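Local coordinates for protein putative glycosyl hydrolase (Parabacteroides distasonis, PDB 4QHZ) that binds magnesium and is probably a glycosyl hydrolase of the 3-keto-disaccharide hydrolase family, with a concanavalin-like beta fold, at residues Gln124-Val129 and Leu205-Trp210; Ile171-Thr176 and His186-Val191; Glu102-Thr107 and Pro235-Asn240; Arg116-Ile121 and Glu128-Asp133. All coordinates share one frame; numbering follows the deposited sequence.

Contact 1 (Gln124-Val129 and Leu205-Trp210); sequences QGMYEV and LGTTEW. With MG (magnesium ion), chain I.
Thr208 and Glu128 carry the polar core of this contact, in which the loop Leu205-Trp210 runs beside the start of strand 127-131. The hydroxyl OG1 of Thr208 accepts the backbone N-H of Glu128 at 2.9 Å (N-H...O angle 161°). It can do so because it sits between its own backbone N and carbonyl carbon (chi1 50°), while CG2 lies 3.5 Å from the same Glu128 N. The backbone of Thr208 adds a weak, long bond, from its N to Met126 O. Thr207 OG1 donates to Glu209 OE2 at 2.6 Å, within the loop, and the Tyr127 hydroxyl bonds to His219 and Tyr183. A valine in place of Thr208 would probably leave the Glu128 N-H without this acceptor and the water between OG1 and Glu128 OE1 without its hydroxyl partner. Met126 and Tyr127 both face Leu123, a classic beta bulge where the strand 127-131 begins. One water donates to both Met126 O and Thr208 O, and a second donates to Glu128 OE1 at 2.8 Å while hydrogen-bonding Thr208 OG1. The other carboxylate oxygen, Glu128 OE2, binds the magnesium ion at 2.2 Å; through Glu128 N and the water on OE1, Thr208 is linked to this ligand residue from the second shell. Apolar packing is lighter. The CE methyl of Met126 (selenomethionine) meets Thr207 CG2 at 3.8 Å. The Tyr127 ring has Met126 CB over the centre of one face; polar backbone atoms, Thr207 N and Gly206 O, lie at its edge, Gly206 O 3.3 Å from Tyr127 CD1.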
loop_
_atom_site.group_PDB
_atom_site.type_symbol
_atom_site.label_atom_id
_atom_site.label_comp_id
_atom_site.label_asym_id
_atom_site.label_seq_id
_atom_site.Cartn_x
_atom_site.Cartn_y
_atom_site.Cartn_z
ATOM N N GLN C 124 -16.454 11.409 -5.902
ATOM C CA GLN C 124 -16.230 11.716 -7.324
ATOM C C GLN C 124 -17.385 11.246 -8.220
ATOM O O GLN C 124 -17.200 11.030 -9.407
ATOM C CB GLN C 124 -14.908 11.118 -7.812
ATOM C CG GLN C 124 -13.695 11.618 -7.054
ATOM C CD GLN C 124 -12.397 11.172 -7.696
ATOM O OE1 GLN C 124 -12.042 9.996 -7.652
ATOM N NE2 GLN C 124 -11.689 12.112 -8.314
ATOM N N GLY C 125 -18.575 11.110 -7.643
ATOM C CA GLY C 125 -19.756 10.661 -8.376
ATOM C C GLY C 125 -19.785 9.179 -8.707
ATOM O O GLY C 125 -20.698 8.737 -9.389
HETATM N N MSE C 126 -18.810 8.404 -8.222
HETATM C CA MSE C 126 -18.677 6.990 -8.625
HETATM C C MSE C 126 -18.795 5.992 -7.495
HETATM O O MSE C 126 -19.219 4.863 -7.722
HETATM C CB MSE C 126 -17.306 6.729 -9.246
HETATM C CG MSE C 126 -16.909 7.683 -10.366
HETATM SE SE MSE C 126 -18.146 7.532 -11.873
HETATM C CE MSE C 126 -17.202 6.123 -12.886
ATOM N N TYR C 127 -18.416 6.378 -6.278
ATOM C CA TYR C 127 -18.226 5.414 -5.196
ATOM C C TYR C 127 -19.062 5.776 -3.966
ATOM O O TYR C 127 -18.720 6.705 -3.229
ATOM C CB TYR C 127 -16.735 5.325 -4.834
ATOM C CG TYR C 127 -15.810 5.258 -6.034
ATOM C CD1 TYR C 127 -15.856 4.178 -6.912
ATOM C CD2 TYR C 127 -14.891 6.270 -6.294
ATOM C CE1 TYR C 127 -15.022 4.110 -8.012
ATOM C CE2 TYR C 127 -14.049 6.204 -7.396
ATOM C CZ TYR C 127 -14.120 5.123 -8.252
ATOM O OH TYR C 127 -13.292 5.057 -9.346
ATOM N N GLU C 128 -20.142 5.035 -3.727
ATOM C CA GLU C 128 -21.083 5.389 -2.659
ATOM C C GLU C 128 -20.605 4.981 -1.267
ATOM O O GLU C 128 -20.335 3.809 -1.013
ATOM C CB GLU C 128 -22.474 4.767 -2.876
ATOM C CG GLU C 128 -23.497 5.257 -1.845
ATOM C CD GLU C 128 -24.878 4.637 -1.974
ATOM O OE1 GLU C 128 -25.032 3.637 -2.707
ATOM O OE2 GLU C 128 -25.820 5.159 -1.323
ATOM N N VAL C 129 -20.525 5.964 -0.376
ATOM C CA VAL C 129 -20.495 5.718 1.053
ATOM C C VAL C 129 -21.946 5.721 1.507
ATOM O O VAL C 129 -22.617 6.752 1.452
ATOM C CB VAL C 129 -19.698 6.786 1.825
ATOM C CG1 VAL C 129 -19.659 6.448 3.314
ATOM C CG2 VAL C 129 -18.287 6.911 1.267
ATOM N N LEU C 205 -12.875 -0.964 -5.094
ATOM C CA LEU C 205 -12.622 -1.932 -6.169
ATOM C C LEU C 205 -13.104 -1.451 -7.525
ATOM O O LEU C 205 -12.672 -1.963 -8.549
ATOM C CB LEU C 205 -13.290 -3.270 -5.851
ATOM C CG LEU C 205 -12.896 -3.897 -4.509
ATOM C CD1 LEU C 205 -13.716 -5.150 -4.248
ATOM C CD2 LEU C 205 -11.407 -4.211 -4.472
ATOM N N GLY C 206 -13.988 -0.466 -7.525
ATOM C CA GLY C 206 -14.609 0.032 -8.744
ATOM C C GLY C 206 -15.906 0.714 -8.367
ATOM O O GLY C 206 -16.160 0.941 -7.179
ATOM N N THR C 207 -16.731 1.042 -9.356
ATOM C CA THR C 207 -18.024 1.666 -9.088
ATOM C C THR C 207 -18.841 0.818 -8.107
ATOM O O THR C 207 -18.767 -0.413 -8.127
ATOM C CB THR C 207 -18.864 1.832 -10.365
ATOM O OG1 THR C 207 -19.060 0.546 -10.973
ATOM C CG2 THR C 207 -18.178 2.769 -11.353
ATOM N N THR C 208 -19.585 1.476 -7.224
ATOM C CA THR C 208 -20.504 0.773 -6.346
ATOM C C THR C 208 -21.761 0.444 -7.145
ATOM O O THR C 208 -22.321 1.311 -7.817
ATOM C CB THR C 208 -20.845 1.591 -5.090
ATOM O OG1 THR C 208 -21.232 2.920 -5.466
ATOM C CG2 THR C 208 -19.641 1.647 -4.186
ATOM N N GLU C 209 -22.182 -0.814 -7.090
ATOM C CA GLU C 209 -23.259 -1.310 -7.949
ATOM C C GLU C 209 -24.283 -2.111 -7.152
ATOM O O GLU C 209 -23.918 -2.967 -6.342
ATOM C CB GLU C 209 -22.682 -2.195 -9.048
ATOM C CG GLU C 209 -21.674 -1.513 -9.968
ATOM C CD GLU C 209 -22.303 -0.506 -10.917
ATOM O OE1 GLU C 209 -23.541 -0.522 -11.086
ATOM O OE2 GLU C 209 -21.553 0.295 -11.506
ATOM N N TRP C 210 -25.561 -1.830 -7.394
ATOM C CA TRP C 210 -26.658 -2.598 -6.818
ATOM C C TRP C 210 -26.705 -3.999 -7.423
ATOM O O TRP C 210 -27.039 -4.962 -6.740
ATOM C CB TRP C 210 -27.986 -1.873 -7.060
ATOM C CG TRP C 210 -29.195 -2.539 -6.471
ATOM C CD1 TRP C 210 -29.357 -2.966 -5.186
ATOM C CD2 TRP C 210 -30.433 -2.811 -7.141
ATOM N NE1 TRP C 210 -30.613 -3.506 -5.019
ATOM C CE2 TRP C 210 -31.289 -3.425 -6.205
ATOM C CE3 TRP C 210 -30.898 -2.605 -8.447
ATOM C CZ2 TRP C 210 -32.587 -3.833 -6.530
ATOM C CZ3 TRP C 210 -32.190 -3.023 -8.768
ATOM C CH2 TRP C 210 -33.015 -3.627 -7.809
HETATM MG MG MG I . -27.814 4.700 -0.434
HETATM O O HOH W 1 -21.705 4.011 -8.598
HETATM O O HOH W 2 -23.993 2.704 -5.091
HETATM O O HOH W 3 -27.694 3.059 -1.497
#

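Contact 2 (Ile171-Thr176 and His186-Val191); sequences IYTAPT and HPTVTV
Thr173 and Thr188 face each other as a hydrogen-bonded antiparallel pair, their side chains lying side by side and pointing the same way. Thr173 N donates to Thr188 O at 2.9 Å with an N-H...O angle of 176°, and Thr188 N returns a bond to Thr173 O. Between the side chains, Thr188 OG1 lies 3.3 Å from Thr173 CB, placed there because it sits between its backbone N and carbonyl carbon (chi1 61°). One water hydrogen-bonds both threonine hydroxyls and donates to Ile171 O. Ile171 and Thr190 form the next hydrogen-bonded pair, with Thr190 N to Ile171 O at 2.8 Å. Tyr172 and Val189 are the non-hydrogen-bonded pair between them; the Tyr172 ring presents its edge to Val189 CB. The two strands form a beta hairpin in the larger antiparallel sheet of the concanavalin-like fold, their axes 4.8 Å apart and 178° from parallel. Beyond the last bridge, the Pro175 and Pro187 rings meet at an oblique angle, Pro175 CB lying 3.7 Å from Pro187 CG. Tyr172 runs alongside Pro187, reaching Pro187 CB with CE1 at 3.8 Å and with OH at 3.6 Å. Its hydroxyl is held farther out by a hydrogen bond with Gln124 OE1. Phe97 meets the Tyr172 ring, while Tyr127 packs on Tyr172, Pro175 and Pro187. On the Ile171 and Thr190 face, Val197 and Ile171 of a second subunit pack against these residues, and Thr190 OG1 is bonded to His201 N.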
loop_
_atom_site.group_PDB
_atom_site.type_symbol
_atom_site.label_atom_id
_atom_site.label_comp_id
_atom_site.label_asym_id
_atom_site.label_seq_id
_atom_site.Cartn_x
_atom_site.Cartn_y
_atom_site.Cartn_z
ATOM N N ILE C 171 -11.862 10.742 4.458
ATOM C CA ILE C 171 -10.590 11.065 3.832
ATOM C C ILE C 171 -10.464 10.185 2.602
ATOM O O ILE C 171 -10.527 8.961 2.715
ATOM C CB ILE C 171 -9.397 10.830 4.775
ATOM C CG1 ILE C 171 -9.615 11.558 6.107
ATOM C CG2 ILE C 171 -8.099 11.287 4.109
ATOM C CD1 ILE C 171 -8.576 11.237 7.167
ATOM N N TYR C 172 -10.283 10.813 1.441
ATOM C CA TYR C 172 -10.359 10.131 0.159
ATOM C C TYR C 172 -9.144 10.417 -0.715
ATOM O O TYR C 172 -8.733 11.571 -0.876
ATOM C CB TYR C 172 -11.622 10.570 -0.578
ATOM C CG TYR C 172 -11.793 9.957 -1.948
ATOM C CD1 TYR C 172 -12.272 8.660 -2.098
ATOM C CD2 TYR C 172 -11.486 10.682 -3.096
ATOM C CE1 TYR C 172 -12.447 8.105 -3.355
ATOM C CE2 TYR C 172 -11.645 10.137 -4.354
ATOM C CZ TYR C 172 -12.128 8.852 -4.482
ATOM O OH TYR C 172 -12.291 8.308 -5.730
ATOM N N THR C 173 -8.589 9.349 -1.275
ATOM C CA THR C 173 -7.528 9.420 -2.254
ATOM C C THR C 173 -8.085 8.906 -3.575
ATOM O O THR C 173 -8.584 7.785 -3.649
ATOM C CB THR C 173 -6.321 8.574 -1.817
ATOM O OG1 THR C 173 -5.902 8.986 -0.506
ATOM C CG2 THR C 173 -5.165 8.729 -2.784
ATOM N N ALA C 174 -8.007 9.741 -4.609
ATOM C CA ALA C 174 -8.550 9.412 -5.923
ATOM C C ALA C 174 -7.679 8.380 -6.627
ATOM O O ALA C 174 -6.492 8.266 -6.328
ATOM C CB ALA C 174 -8.663 10.666 -6.777
ATOM N N PRO C 175 -8.272 7.610 -7.554
ATOM C CA PRO C 175 -7.502 6.632 -8.296
ATOM C C PRO C 175 -6.725 7.299 -9.417
ATOM O O PRO C 175 -6.988 8.455 -9.732
ATOM C CB PRO C 175 -8.575 5.735 -8.899
ATOM C CG PRO C 175 -9.724 6.656 -9.125
ATOM C CD PRO C 175 -9.689 7.628 -7.979
ATOM N N THR C 176 -5.758 6.575 -9.978
ATOM C CA THR C 176 -5.174 6.913 -11.266
ATOM C C THR C 176 -5.500 5.788 -12.242
ATOM O O THR C 176 -5.679 4.644 -11.837
ATOM C CB THR C 176 -3.652 7.115 -11.180
ATOM O OG1 THR C 176 -3.030 5.938 -10.651
ATOM C CG2 THR C 176 -3.317 8.315 -10.293
ATOM N N HIS C 186 -5.925 2.151 -7.226
ATOM C CA HIS C 186 -7.318 2.181 -6.811
ATOM C C HIS C 186 -7.553 3.344 -5.869
ATOM O O HIS C 186 -6.613 3.838 -5.249
ATOM C CB HIS C 186 -7.694 0.877 -6.125
ATOM C CG HIS C 186 -7.753 -0.287 -7.056
ATOM N ND1 HIS C 186 -8.943 -0.843 -7.469
ATOM C CD2 HIS C 186 -6.775 -0.981 -7.682
ATOM C CE1 HIS C 186 -8.696 -1.837 -8.301
ATOM N NE2 HIS C 186 -7.388 -1.946 -8.442
ATOM N N PRO C 187 -8.811 3.791 -5.757
ATOM C CA PRO C 187 -9.091 4.807 -4.759
ATOM C C PRO C 187 -9.033 4.198 -3.374
ATOM O O PRO C 187 -9.270 2.997 -3.216
ATOM C CB PRO C 187 -10.527 5.250 -5.074
ATOM C CG PRO C 187 -10.943 4.498 -6.293
ATOM C CD PRO C 187 -10.037 3.313 -6.407
ATOM N N THR C 188 -8.703 5.010 -2.380
ATOM C CA THR C 188 -8.770 4.571 -0.991
ATOM C C THR C 188 -9.599 5.566 -0.191
ATOM O O THR C 188 -9.672 6.748 -0.542
ATOM C CB THR C 188 -7.374 4.405 -0.363
ATOM O OG1 THR C 188 -6.684 5.657 -0.378
ATOM C CG2 THR C 188 -6.561 3.366 -1.132
ATOM N N VAL C 189 -10.218 5.082 0.883
ATOM C CA VAL C 189 -11.083 5.922 1.696
ATOM C C VAL C 189 -11.060 5.500 3.168
ATOM O O VAL C 189 -11.051 4.311 3.489
ATOM C CB VAL C 189 -12.529 5.913 1.139
ATOM C CG1 VAL C 189 -13.145 4.521 1.230
ATOM C CG2 VAL C 189 -13.390 6.943 1.857
ATOM N N THR C 190 -11.013 6.495 4.047
ATOM C CA THR C 190 -11.232 6.294 5.465
ATOM C C THR C 190 -12.535 6.991 5.825
ATOM O O THR C 190 -12.773 8.120 5.400
ATOM C CB THR C 190 -10.039 6.824 6.300
ATOM O OG1 THR C 190 -8.918 5.946 6.126
ATOM C CG2 THR C 190 -10.368 6.898 7.785
ATOM N N VAL C 191 -13.387 6.300 6.583
ATOM C CA VAL C 191 -14.678 6.832 7.000
ATOM C C VAL C 191 -14.814 6.704 8.509
ATOM O O VAL C 191 -14.622 5.622 9.064
ATOM C CB VAL C 191 -15.851 6.090 6.319
ATOM C CG1 VAL C 191 -17.189 6.630 6.805
ATOM C CG2 VAL C 191 -15.761 6.208 4.805
HETATM O O HOH W 4 -7.707 7.717 1.804
#

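Contact 3 (Glu102-Thr107 and Pro235-Asn240); sequences EWQVPT and PISFRN
Glu102, Trp103 and Gln104 pair with Arg239, Phe238 and Ser237 along two antiparallel strands whose axes approach to 4.7 Å. These neighbouring strands, 97-104 and 237-245, belong to the larger sheet of the concanavalin-like fold. Gln104 N donates to Ser237 O at 2.8 Å, and reciprocal backbone bonds also join Glu102 with Arg239. On the face bearing Glu102, Arg239 grips the carboxylate side-on: NE and NH2 both donate to the single oxygen OE1, at 2.8 Å and 3.1 Å. OE1 lies in the guanidinium plane, although the two flat groups are turned 56° apart. The Arg239 chain is extended from CG to NE, and its guanidinium also makes a cation-pi contact with Trp165. On the face of Trp103 and Phe238 the packing is apolar: Trp103 CB meets Phe238 CD1 at 3.9 Å and Ile236 CD1 at 4.2 Å. Tyr168 meets the Trp103 ring edge-to-face. The second carboxylate oxygen of Glu102 also takes hydrogen bonds from His100 and from the backbone N of Gly43. Asn240 ND2 donates to that same OE2 at 3.0 Å, approaching from above the carboxylate plane.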
loop_
_atom_site.group_PDB
_atom_site.type_symbol
_atom_site.label_atom_id
_atom_site.label_comp_id
_atom_site.label_asym_id
_atom_site.label_seq_id
_atom_site.Cartn_x
_atom_site.Cartn_y
_atom_site.Cartn_z
ATOM N N GLU C 102 -22.860 15.874 8.106
ATOM C CA GLU C 102 -23.705 15.410 9.194
ATOM C C GLU C 102 -25.104 15.179 8.669
ATOM O O GLU C 102 -25.586 15.930 7.815
ATOM C CB GLU C 102 -23.706 16.430 10.330
ATOM C CG GLU C 102 -22.295 16.749 10.814
ATOM C CD GLU C 102 -22.237 17.614 12.058
ATOM O OE1 GLU C 102 -23.295 17.890 12.676
ATOM O OE2 GLU C 102 -21.108 18.020 12.410
ATOM N N TRP C 103 -25.746 14.122 9.156
ATOM C CA TRP C 103 -27.070 13.746 8.665
ATOM C C TRP C 103 -27.970 13.200 9.769
ATOM O O TRP C 103 -27.511 12.538 10.706
ATOM C CB TRP C 103 -26.965 12.729 7.520
ATOM C CG TRP C 103 -26.087 11.549 7.773
ATOM C CD1 TRP C 103 -24.740 11.488 7.599
ATOM C CD2 TRP C 103 -26.496 10.238 8.184
ATOM N NE1 TRP C 103 -24.273 10.232 7.910
ATOM C CE2 TRP C 103 -25.332 9.446 8.271
ATOM C CE3 TRP C 103 -27.724 9.668 8.525
ATOM C CZ2 TRP C 103 -25.364 8.104 8.669
ATOM C CZ3 TRP C 103 -27.758 8.338 8.927
ATOM C CH2 TRP C 103 -26.583 7.569 8.989
ATOM N N GLN C 104 -29.257 13.491 9.631
ATOM C CA GLN C 104 -30.249 13.191 10.650
ATOM C C GLN C 104 -31.377 12.363 10.079
ATOM O O GLN C 104 -32.027 12.770 9.114
ATOM C CB GLN C 104 -30.816 14.495 11.198
ATOM C CG GLN C 104 -31.804 14.330 12.339
ATOM C CD GLN C 104 -32.588 15.602 12.594
ATOM O OE1 GLN C 104 -33.157 16.184 11.668
ATOM N NE2 GLN C 104 -32.607 16.051 13.842
ATOM N N VAL C 105 -31.619 11.207 10.686
ATOM C CA VAL C 105 -32.813 10.430 10.395
ATOM C C VAL C 105 -33.948 11.053 11.200
ATOM O O VAL C 105 -33.805 11.259 12.403
ATOM C CB VAL C 105 -32.633 8.951 10.774
ATOM C CG1 VAL C 105 -33.872 8.141 10.404
ATOM C CG2 VAL C 105 -31.398 8.376 10.092
ATOM N N PRO C 106 -35.077 11.381 10.546
ATOM C CA PRO C 106 -36.147 12.067 11.281
ATOM C C PRO C 106 -36.793 11.150 12.323
ATOM O O PRO C 106 -36.812 9.933 12.141
ATOM C CB PRO C 106 -37.138 12.458 10.181
ATOM C CG PRO C 106 -36.921 11.450 9.102
ATOM C CD PRO C 106 -35.464 11.071 9.159
ATOM N N THR C 107 -37.314 11.734 13.397
ATOM C CA THR C 107 -37.864 10.948 14.507
ATOM C C THR C 107 -39.079 10.121 14.086
ATOM O O THR C 107 -39.376 9.111 14.718
ATOM C CB THR C 107 -38.264 11.839 15.701
ATOM O OG1 THR C 107 -39.155 12.866 15.263
ATOM C CG2 THR C 107 -37.038 12.482 16.325
ATOM N N PRO C 235 -37.841 11.671 4.451
ATOM C CA PRO C 235 -36.523 12.070 3.949
ATOM C C PRO C 235 -35.554 12.438 5.055
ATOM O O PRO C 235 -35.971 12.976 6.077
ATOM C CB PRO C 235 -36.827 13.292 3.080
ATOM C CG PRO C 235 -38.094 13.850 3.631
ATOM C CD PRO C 235 -38.874 12.687 4.171
ATOM N N ILE C 236 -34.267 12.154 4.857
ATOM C CA ILE C 236 -33.272 12.548 5.852
ATOM C C ILE C 236 -32.847 14.004 5.637
ATOM O O ILE C 236 -33.078 14.586 4.573
ATOM C CB ILE C 236 -32.040 11.611 5.877
ATOM C CG1 ILE C 236 -31.180 11.770 4.637
ATOM C CG2 ILE C 236 -32.458 10.152 6.043
ATOM C CD1 ILE C 236 -29.786 11.220 4.847
ATOM N N SER C 237 -32.239 14.589 6.661
ATOM C CA SER C 237 -31.751 15.963 6.585
ATOM C C SER C 237 -30.232 16.020 6.743
ATOM O O SER C 237 -29.632 15.150 7.372
ATOM C CB SER C 237 -32.431 16.824 7.651
ATOM O OG SER C 237 -33.801 17.010 7.338
ATOM N N PHE C 238 -29.628 17.060 6.176
ATOM C CA PHE C 238 -28.189 17.255 6.201
ATOM C C PHE C 238 -27.817 18.612 6.806
ATOM O O PHE C 238 -28.598 19.561 6.734
ATOM C CB PHE C 238 -27.633 17.201 4.784
ATOM C CG PHE C 238 -27.716 15.844 4.136
ATOM C CD1 PHE C 238 -26.712 14.913 4.326
ATOM C CD2 PHE C 238 -28.779 15.521 3.314
ATOM C CE1 PHE C 238 -26.775 13.672 3.726
ATOM C CE2 PHE C 238 -28.853 14.284 2.714
ATOM C CZ PHE C 238 -27.849 13.355 2.918
ATOM N N ARG C 239 -26.621 18.699 7.383
ATOM C CA ARG C 239 -26.065 19.972 7.825
ATOM C C ARG C 239 -24.547 19.901 7.878
ATOM O O ARG C 239 -23.961 18.824 7.770
ATOM C CB ARG C 239 -26.591 20.360 9.202
ATOM C CG ARG C 239 -25.945 19.578 10.332
ATOM C CD ARG C 239 -26.471 19.963 11.705
ATOM N NE ARG C 239 -25.693 19.310 12.756
ATOM C CZ ARG C 239 -25.913 19.448 14.058
ATOM N NH1 ARG C 239 -26.900 20.217 14.490
ATOM N NH2 ARG C 239 -25.139 18.813 14.931
ATOM N N ASN C 240 -23.922 21.065 8.040
ATOM C CA ASN C 240 -22.478 21.186 8.243
ATOM C C ASN C 240 -21.655 20.336 7.265
ATOM O O ASN C 240 -20.990 19.379 7.658
ATOM C CB ASN C 240 -22.114 20.838 9.685
ATOM C CG ASN C 240 -20.661 21.158 10.021
ATOM O OD1 ASN C 240 -20.016 21.966 9.349
ATOM N ND2 ASN C 240 -20.143 20.528 11.062
#

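Contact 4 (Arg116-Ile121 and Glu128-Asp133); sequences RGNSGI and EVQVLD. With MG (magnesium ion), chain I.
The magnesium site is built on a beta hairpin of strands 119-123 and 127-131, whose two segments supply four of its protein ligands. Asn118 OD1 and Gln130 OE1 each bind the ion at 2.1 Å, their amide planes 79° apart, and Ser119 O binds at 2.2 Å beside Glu128 OE2. The Gln130 chain bends at chi2 (71°), which turns CD back toward the ion. Water 3 and Gln227 complete the six ligands. Gly120 lies against the Glu128 carboxylate, where a CB would clash with OE2. Backbone pairs join Ser119 with Val131 and Ile121 with Val129, and Ile121 CD1 touches Val131 CG2 at 3.6 Å. At the far end, Arg116 NE forms a salt bridge with Asp133 OD2 at 2.8 Å, meeting it from above the carboxylate plane. A water bridges Arg116 NH2 and the same OD2. An alanine in place of Arg116 would probably leave the Asp133 carboxylate without its charged mate and that water without the NH2 group it accepts from. Gly111 O takes a bond from Arg116 NH1. Tyr168 of strand 165-177 packs on Ile121, Val129 and Val131, while Met99, Ile101 and Trp103 of strand 97-104 touch the hairpin on Ile121 or Val131.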
loop_
_atom_site.group_PDB
_atom_site.type_symbol
_atom_site.label_atom_id
_atom_site.label_comp_id
_atom_site.label_asym_id
_atom_site.label_seq_id
_atom_site.Cartn_x
_atom_site.Cartn_y
_atom_site.Cartn_z
ATOM N N ARG C 116 -35.133 2.533 4.565
ATOM C CA ARG C 116 -35.304 3.281 5.799
ATOM C C ARG C 116 -34.201 4.327 5.955
ATOM O O ARG C 116 -33.141 4.046 6.511
ATOM C CB ARG C 116 -35.305 2.331 7.002
ATOM C CG ARG C 116 -35.735 2.978 8.313
ATOM C CD ARG C 116 -35.296 2.122 9.492
ATOM N NE ARG C 116 -35.609 2.710 10.792
ATOM C CZ ARG C 116 -36.786 2.639 11.411
ATOM N NH1 ARG C 116 -37.820 2.027 10.852
ATOM N NH2 ARG C 116 -36.931 3.200 12.602
ATOM N N GLY C 117 -34.465 5.536 5.468
ATOM C CA GLY C 117 -33.497 6.617 5.559
ATOM C C GLY C 117 -32.283 6.420 4.667
ATOM O O GLY C 117 -31.163 6.769 5.047
ATOM N N ASN C 118 -32.506 5.870 3.475
ATOM C CA ASN C 118 -31.427 5.604 2.524
ATOM C C ASN C 118 -31.039 6.859 1.758
ATOM O O ASN C 118 -31.873 7.472 1.089
ATOM C CB ASN C 118 -31.835 4.499 1.541
ATOM C CG ASN C 118 -30.657 3.920 0.756
ATOM O OD1 ASN C 118 -29.633 4.577 0.530
ATOM N ND2 ASN C 118 -30.803 2.674 0.332
ATOM N N SER C 119 -29.773 7.248 1.888
ATOM C CA SER C 119 -29.155 8.218 1.001
ATOM C C SER C 119 -27.747 7.714 0.733
ATOM O O SER C 119 -27.499 6.511 0.806
ATOM C CB SER C 119 -29.158 9.618 1.616
ATOM O OG SER C 119 -28.618 10.578 0.715
ATOM N N GLY C 120 -26.818 8.611 0.436
ATOM C CA GLY C 120 -25.439 8.206 0.223
ATOM C C GLY C 120 -24.589 9.317 -0.324
ATOM O O GLY C 120 -25.103 10.290 -0.880
ATOM N N ILE C 121 -23.283 9.179 -0.133
ATOM C CA ILE C 121 -22.311 10.141 -0.623
ATOM C C ILE C 121 -21.484 9.453 -1.701
ATOM O O ILE C 121 -20.683 8.566 -1.396
ATOM C CB ILE C 121 -21.413 10.663 0.518
ATOM C CG1 ILE C 121 -22.257 11.314 1.617
ATOM C CG2 ILE C 121 -20.393 11.665 0.003
ATOM C CD1 ILE C 121 -22.245 10.558 2.924
ATOM N N GLU C 128 -20.142 5.035 -3.727
ATOM C CA GLU C 128 -21.083 5.389 -2.659
ATOM C C GLU C 128 -20.605 4.981 -1.267
ATOM O O GLU C 128 -20.335 3.809 -1.013
ATOM C CB GLU C 128 -22.474 4.767 -2.876
ATOM C CG GLU C 128 -23.497 5.257 -1.845
ATOM C CD GLU C 128 -24.878 4.637 -1.974
ATOM O OE1 GLU C 128 -25.032 3.637 -2.707
ATOM O OE2 GLU C 128 -25.820 5.159 -1.323
ATOM N N VAL C 129 -20.525 5.964 -0.376
ATOM C CA VAL C 129 -20.495 5.718 1.053
ATOM C C VAL C 129 -21.946 5.721 1.507
ATOM O O VAL C 129 -22.617 6.752 1.452
ATOM C CB VAL C 129 -19.698 6.786 1.825
ATOM C CG1 VAL C 129 -19.659 6.448 3.314
ATOM C CG2 VAL C 129 -18.287 6.911 1.267
ATOM N N GLN C 130 -22.434 4.562 1.938
ATOM C CA GLN C 130 -23.850 4.385 2.241
ATOM C C GLN C 130 -24.296 5.233 3.428
ATOM O O GLN C 130 -23.587 5.354 4.426
ATOM C CB GLN C 130 -24.158 2.908 2.510
ATOM C CG GLN C 130 -25.593 2.592 2.924
ATOM C CD GLN C 130 -26.605 2.756 1.793
ATOM O OE1 GLN C 130 -26.722 3.829 1.194
ATOM N NE2 GLN C 130 -27.345 1.685 1.496
ATOM N N VAL C 131 -25.473 5.832 3.277
ATOM C CA VAL C 131 -26.185 6.466 4.366
ATOM C C VAL C 131 -27.514 5.733 4.535
ATOM O O VAL C 131 -28.231 5.497 3.562
ATOM C CB VAL C 131 -26.414 7.961 4.087
ATOM C CG1 VAL C 131 -27.433 8.555 5.058
ATOM C CG2 VAL C 131 -25.089 8.704 4.162
ATOM N N LEU C 132 -27.823 5.349 5.771
ATOM C CA LEU C 132 -29.000 4.537 6.064
ATOM C C LEU C 132 -29.284 4.566 7.556
ATOM O O LEU C 132 -28.356 4.687 8.365
ATOM C CB LEU C 132 -28.772 3.097 5.610
ATOM C CG LEU C 132 -29.956 2.134 5.578
ATOM C CD1 LEU C 132 -31.012 2.580 4.575
ATOM C CD2 LEU C 132 -29.464 0.736 5.241
ATOM N N ASP C 133 -30.557 4.467 7.933
ATOM C CA ASP C 133 -30.888 4.312 9.340
ATOM C C ASP C 133 -30.707 2.860 9.756
ATOM O O ASP C 133 -31.595 2.033 9.546
ATOM C CB ASP C 133 -32.314 4.757 9.663
ATOM C CG ASP C 133 -32.606 4.685 11.155
ATOM O OD1 ASP C 133 -31.645 4.603 11.944
ATOM O OD2 ASP C 133 -33.792 4.707 11.544
HETATM MG MG MG I . -27.814 4.700 -0.434
HETATM O O HOH W 5 -34.182 3.658 13.940
HETATM O O HOH W 3 -27.694 3.059 -1.497
#

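Overall arrangement
Contacts 1 and 4 share Glu128 and Val129 of strand 127-131, and both touch the magnesium ion, although their centres lie about 13 Å apart. Contact 3 lies in the other sheet, its centre about 11 Å from that of contact 4; Ile236 CD1 touches Val131 CG1 at 3.6 Å and Phe238 CZ touches Ser119 OG at 3.6 Å, so the sheets pack together beside the metal site. Contact 2 belongs to that same larger sheet but sits about 25 Å from contact 3, centre to centre, on the opposite side of the chain's centre. It meets contact 1 through Tyr172 OH, 2.6 Å from Gln124 OE1. Along the chain, contact 3 encloses the other three.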